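Local coordinates for malonyl-CoA-[acyl-carrier-protein] transacylase (Coxiella burnetii, PDB 3TQE) that probably catalyses the transfer of the malonyl group from malonyl-CoA to holo-acyl carrier protein, a step in fatty acid synthesis, at residues Leu34-Gln39 and Leu70-Val75. Numbering follows the deposited sequence.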
ATOM      1  N   LEU A  34      17.903  -1.748 -11.397  1.00 14.39           N
ATOM      2  CA  LEU A  34      17.698  -1.250 -12.751  1.00 15.79           C
ATOM      3  C   LEU A  34      17.088  -2.327 -13.616  1.00 15.47           C
ATOM      4  O   LEU A  34      16.256  -2.023 -14.476  1.00 15.65           O
ATOM      5  CB  LEU A  34      18.988  -0.698 -13.333  1.00 17.27           C
ATOM      6  CG  LEU A  34      19.422   0.649 -12.744  1.00 23.21           C
ATOM      7  CD1 LEU A  34      20.801   0.998 -13.267  1.00 27.12           C
ATOM      8  CD2 LEU A  34      18.459   1.765 -13.033  1.00 28.49           C
ATOM      9  N   GLU A  35      17.483  -3.574 -13.421  1.00 15.40           N
ATOM     10  CA  GLU A  35      16.888  -4.667 -14.189  0.50 15.73           C
ATOM     11  C   GLU A  35      15.384  -4.755 -13.940  1.00 14.43           C
ATOM     12  O   GLU A  35      14.599  -4.981 -14.854  1.00 14.87           O
ATOM     13  CB  GLU A  35      17.561  -5.986 -13.875  0.50 16.88           C
ATOM     14  CG  GLU A  35      17.049  -7.164 -14.694  0.50 20.70           C
ATOM     15  CD  GLU A  35      17.637  -7.238 -16.098  0.50 27.25           C
ATOM     16  OE1 GLU A  35      17.847  -6.177 -16.737  0.50 32.22           O
ATOM     17  OE2 GLU A  35      17.871  -8.376 -16.582  0.50 32.23           O
ATOM     18  N   THR A  36      14.981  -4.559 -12.709  1.00 13.20           N
ATOM     19  CA  THR A  36      13.565  -4.613 -12.367  1.00 12.31           C
ATOM     20  C   THR A  36      12.817  -3.457 -13.013  1.00 12.86           C
ATOM     21  O   THR A  36      11.735  -3.633 -13.543  1.00 12.66           O
ATOM     22  CB  THR A  36      13.406  -4.618 -10.829  1.00 11.51           C
ATOM     23  OG1 THR A  36      14.056  -5.793 -10.323  1.00 13.32           O
ATOM     24  CG2 THR A  36      11.945  -4.633 -10.388  1.00 13.23           C
ATOM     25  N   PHE A  37      13.381  -2.267 -12.962  1.00 12.00           N
ATOM     26  CA  PHE A  37      12.758  -1.135 -13.604  1.00 12.74           C
ATOM     27  C   PHE A  37      12.740  -1.328 -15.107  1.00 13.71           C
ATOM     28  O   PHE A  37      11.796  -0.886 -15.754  1.00 13.99           O
ATOM     29  CB  PHE A  37      13.426   0.180 -13.214  1.00 13.52           C
ATOM     30  CG  PHE A  37      12.904   0.747 -11.932  1.00 11.91           C
ATOM     31  CD1 PHE A  37      11.908   1.689 -11.935  1.00 13.16           C
ATOM     32  CD2 PHE A  37      13.352   0.276 -10.714  1.00 11.80           C
ATOM     33  CE1 PHE A  37      11.397   2.177 -10.759  1.00 13.91           C
ATOM     34  CE2 PHE A  37      12.828   0.767  -9.530  1.00 13.24           C
ATOM     35  CZ  PHE A  37      11.864   1.717  -9.556  1.00 14.07           C
ATOM     36  N   GLN A  38      13.752  -1.982 -15.672  1.00 14.25           N
ATOM     37  CA  GLN A  38      13.761  -2.266 -17.107  0.50 15.44           C
ATOM     38  C   GLN A  38      12.608  -3.184 -17.487  1.00 14.50           C
ATOM     39  O   GLN A  38      11.955  -2.993 -18.516  1.00 15.48           O
ATOM     40  CB  GLN A  38      15.097  -2.883 -17.527  0.50 16.39           C
ATOM     41  CG  GLN A  38      16.219  -1.865 -17.707  0.50 19.99           C
ATOM     42  CD  GLN A  38      17.622  -2.482 -17.784  0.50 24.42           C
ATOM     43  OE1 GLN A  38      17.829  -3.680 -17.544  0.50 25.78           O
ATOM     44  NE2 GLN A  38      18.594  -1.650 -18.131  0.50 28.17           N
ATOM     45  N   GLN A  39      12.365  -4.191 -16.657  1.00 13.82           N
ATOM     46  CA  GLN A  39      11.241  -5.087 -16.868  1.00 14.00           C
ATOM     47  C   GLN A  39       9.944  -4.300 -16.840  1.00 14.15           C
ATOM     48  O   GLN A  39       9.082  -4.487 -17.690  1.00 14.80           O
ATOM     49  CB  GLN A  39      11.223  -6.166 -15.799  1.00 14.37           C
ATOM     50  CG  GLN A  39      12.335  -7.168 -16.009  1.00 17.57           C
ATOM     51  CD  GLN A  39      12.531  -8.093 -14.862  1.00 19.07           C
ATOM     52  OE1 GLN A  39      11.798  -8.052 -13.895  1.00 19.69           O
ATOM     53  NE2 GLN A  39      13.514  -8.969 -14.975  1.00 26.23           N
ATOM     54  N   LEU A  70       5.586   2.565  -7.686  1.00 10.90           N
ATOM     55  CA  LEU A  70       5.726   2.009  -6.348  1.00 11.41           C
ATOM     56  C   LEU A  70       5.737   0.498  -6.365  1.00 10.63           C
ATOM     57  O   LEU A  70       6.474  -0.145  -5.609  1.00 12.04           O
ATOM     58  CB  LEU A  70       4.631   2.516  -5.458  1.00 13.36           C
ATOM     59  CG  LEU A  70       4.902   3.910  -4.941  1.00 16.79           C
ATOM     60  CD1 LEU A  70       3.649   4.378  -4.209  1.00 21.07           C
ATOM     61  CD2 LEU A  70       6.144   3.959  -4.032  1.00 20.72           C
ATOM     62  N   LEU A  71       4.930  -0.113  -7.225  1.00 10.23           N
ATOM     63  CA  LEU A  71       4.991  -1.563  -7.324  1.00 10.43           C
ATOM     64  C   LEU A  71       6.406  -1.988  -7.691  1.00 10.02           C
ATOM     65  O   LEU A  71       6.982  -2.918  -7.114  1.00 10.75           O
ATOM     66  CB  LEU A  71       3.997  -2.083  -8.355  1.00 10.45           C
ATOM     67  CG  LEU A  71       4.125  -3.552  -8.687  1.00 13.19           C
ATOM     68  CD1 LEU A  71       3.738  -4.357  -7.475  1.00 17.62           C
ATOM     69  CD2 LEU A  71       3.301  -3.910  -9.917  1.00 16.46           C
ATOM     70  N   THR A  72       6.987  -1.291  -8.648  1.00 10.56           N
ATOM     71  CA  THR A  72       8.322  -1.621  -9.144  1.00  9.55           C
ATOM     72  C   THR A  72       9.366  -1.390  -8.057  1.00 10.40           C
ATOM     73  O   THR A  72      10.238  -2.215  -7.861  1.00 11.33           O
ATOM     74  CB  THR A  72       8.611  -0.832 -10.421  1.00  9.90           C
ATOM     75  OG1 THR A  72       7.627  -1.154 -11.395  1.00 11.31           O
ATOM     76  CG2 THR A  72       9.986  -1.180 -10.982  1.00 11.22           C
ATOM     77  N   ALA A  73       9.254  -0.283  -7.350  1.00 10.17           N
ATOM     78  CA  ALA A  73      10.189   0.022  -6.265  1.00 10.37           C
ATOM     79  C   ALA A  73      10.110  -1.042  -5.175  1.00 10.84           C
ATOM     80  O   ALA A  73      11.126  -1.530  -4.694  1.00 11.87           O
ATOM     81  CB  ALA A  73       9.907   1.382  -5.684  1.00 11.34           C
ATOM     82  N   ASP A  74       8.889  -1.417  -4.807  1.00 10.37           N
ATOM     83  CA  ASP A  74       8.712  -2.390  -3.742  1.00 10.42           C
ATOM     84  C   ASP A  74       9.298  -3.737  -4.180  1.00 10.71           C
ATOM     85  O   ASP A  74       9.967  -4.407  -3.403  1.00 11.30           O
ATOM     86  CB  ASP A  74       7.233  -2.578  -3.469  1.00 10.58           C
ATOM     87  CG  ASP A  74       6.557  -1.416  -2.725  1.00 11.94           C
ATOM     88  OD1 ASP A  74       7.168  -0.378  -2.423  1.00 13.51           O
ATOM     89  OD2 ASP A  74       5.330  -1.585  -2.453  1.00 12.97           O
ATOM     90  N   VAL A  75       9.010  -4.163  -5.402  1.00 10.43           N
ATOM     91  CA  VAL A  75       9.516  -5.426  -5.890  1.00 10.79           C
ATOM     92  C   VAL A  75      11.036  -5.383  -6.034  1.00 11.13           C
ATOM     93  O   VAL A  75      11.722  -6.339  -5.728  1.00 11.88           O
ATOM     94  CB  VAL A  75       8.853  -5.785  -7.201  1.00 10.83           C
ATOM     95  CG1 VAL A  75       9.563  -6.933  -7.867  1.00 14.00           C
ATOM     96  CG2 VAL A  75       7.390  -6.103  -6.943  1.00 12.10           C
TER
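Phe-37 lays its ring over Thr-72, and the methyl group beneath it makes a CH-pi contact over the ring face. CG2 of Thr-72 sits 3.4 Å from the centroid of the Phe-37 ring and only 4° off the ring normal, so all six ring carbons are almost equally close to it. The threonine torsion explains this aim: with chi1 at -59°, CG2 lies anti to the backbone N, reaching across the interface, while OG1 stays beside that N.

Further apolar contacts add to it. At the far end of the ring, CZ of Phe-37 comes within 4.4 Å of CB of Ala-73. Thr-36 has the same side-chain conformation as Thr-72, and the two run alongside each other, pointing opposite ways, with their CG2 methyls 4.0 Å apart. That Thr-36 methyl also meets CG1 of Val-75 at 4.2 Å.

No hydrogen bond joins the two segments, whose threonines meet through their methyls. Each hydroxyl bonds to a carbonyl one turn earlier in its own helix, Ile-32 O for Thr-36 and Pro-68 O for Thr-72. NH1 of Arg-79, further along helix 63-83, links the helices by bonding to OG1 of Thr-36 and OE1 of Gln-39.

The segments run roughly antiparallel, their axes 147° apart and 9.4 Å at closest approach, a helix-helix pairing within the acyltransferase fold and away from its annotated sites. It joins helix 31-44 to helix 63-83. Helix 48-54 closes one flank, where Trp-49 meets the Phe-37 ring edge-to-face and Leu-48 touches Phe-37 and Thr-72; Phe-111 of helix 111-128 lies against Thr-36, and helix 97-105 packs on Val-75 through Val-104.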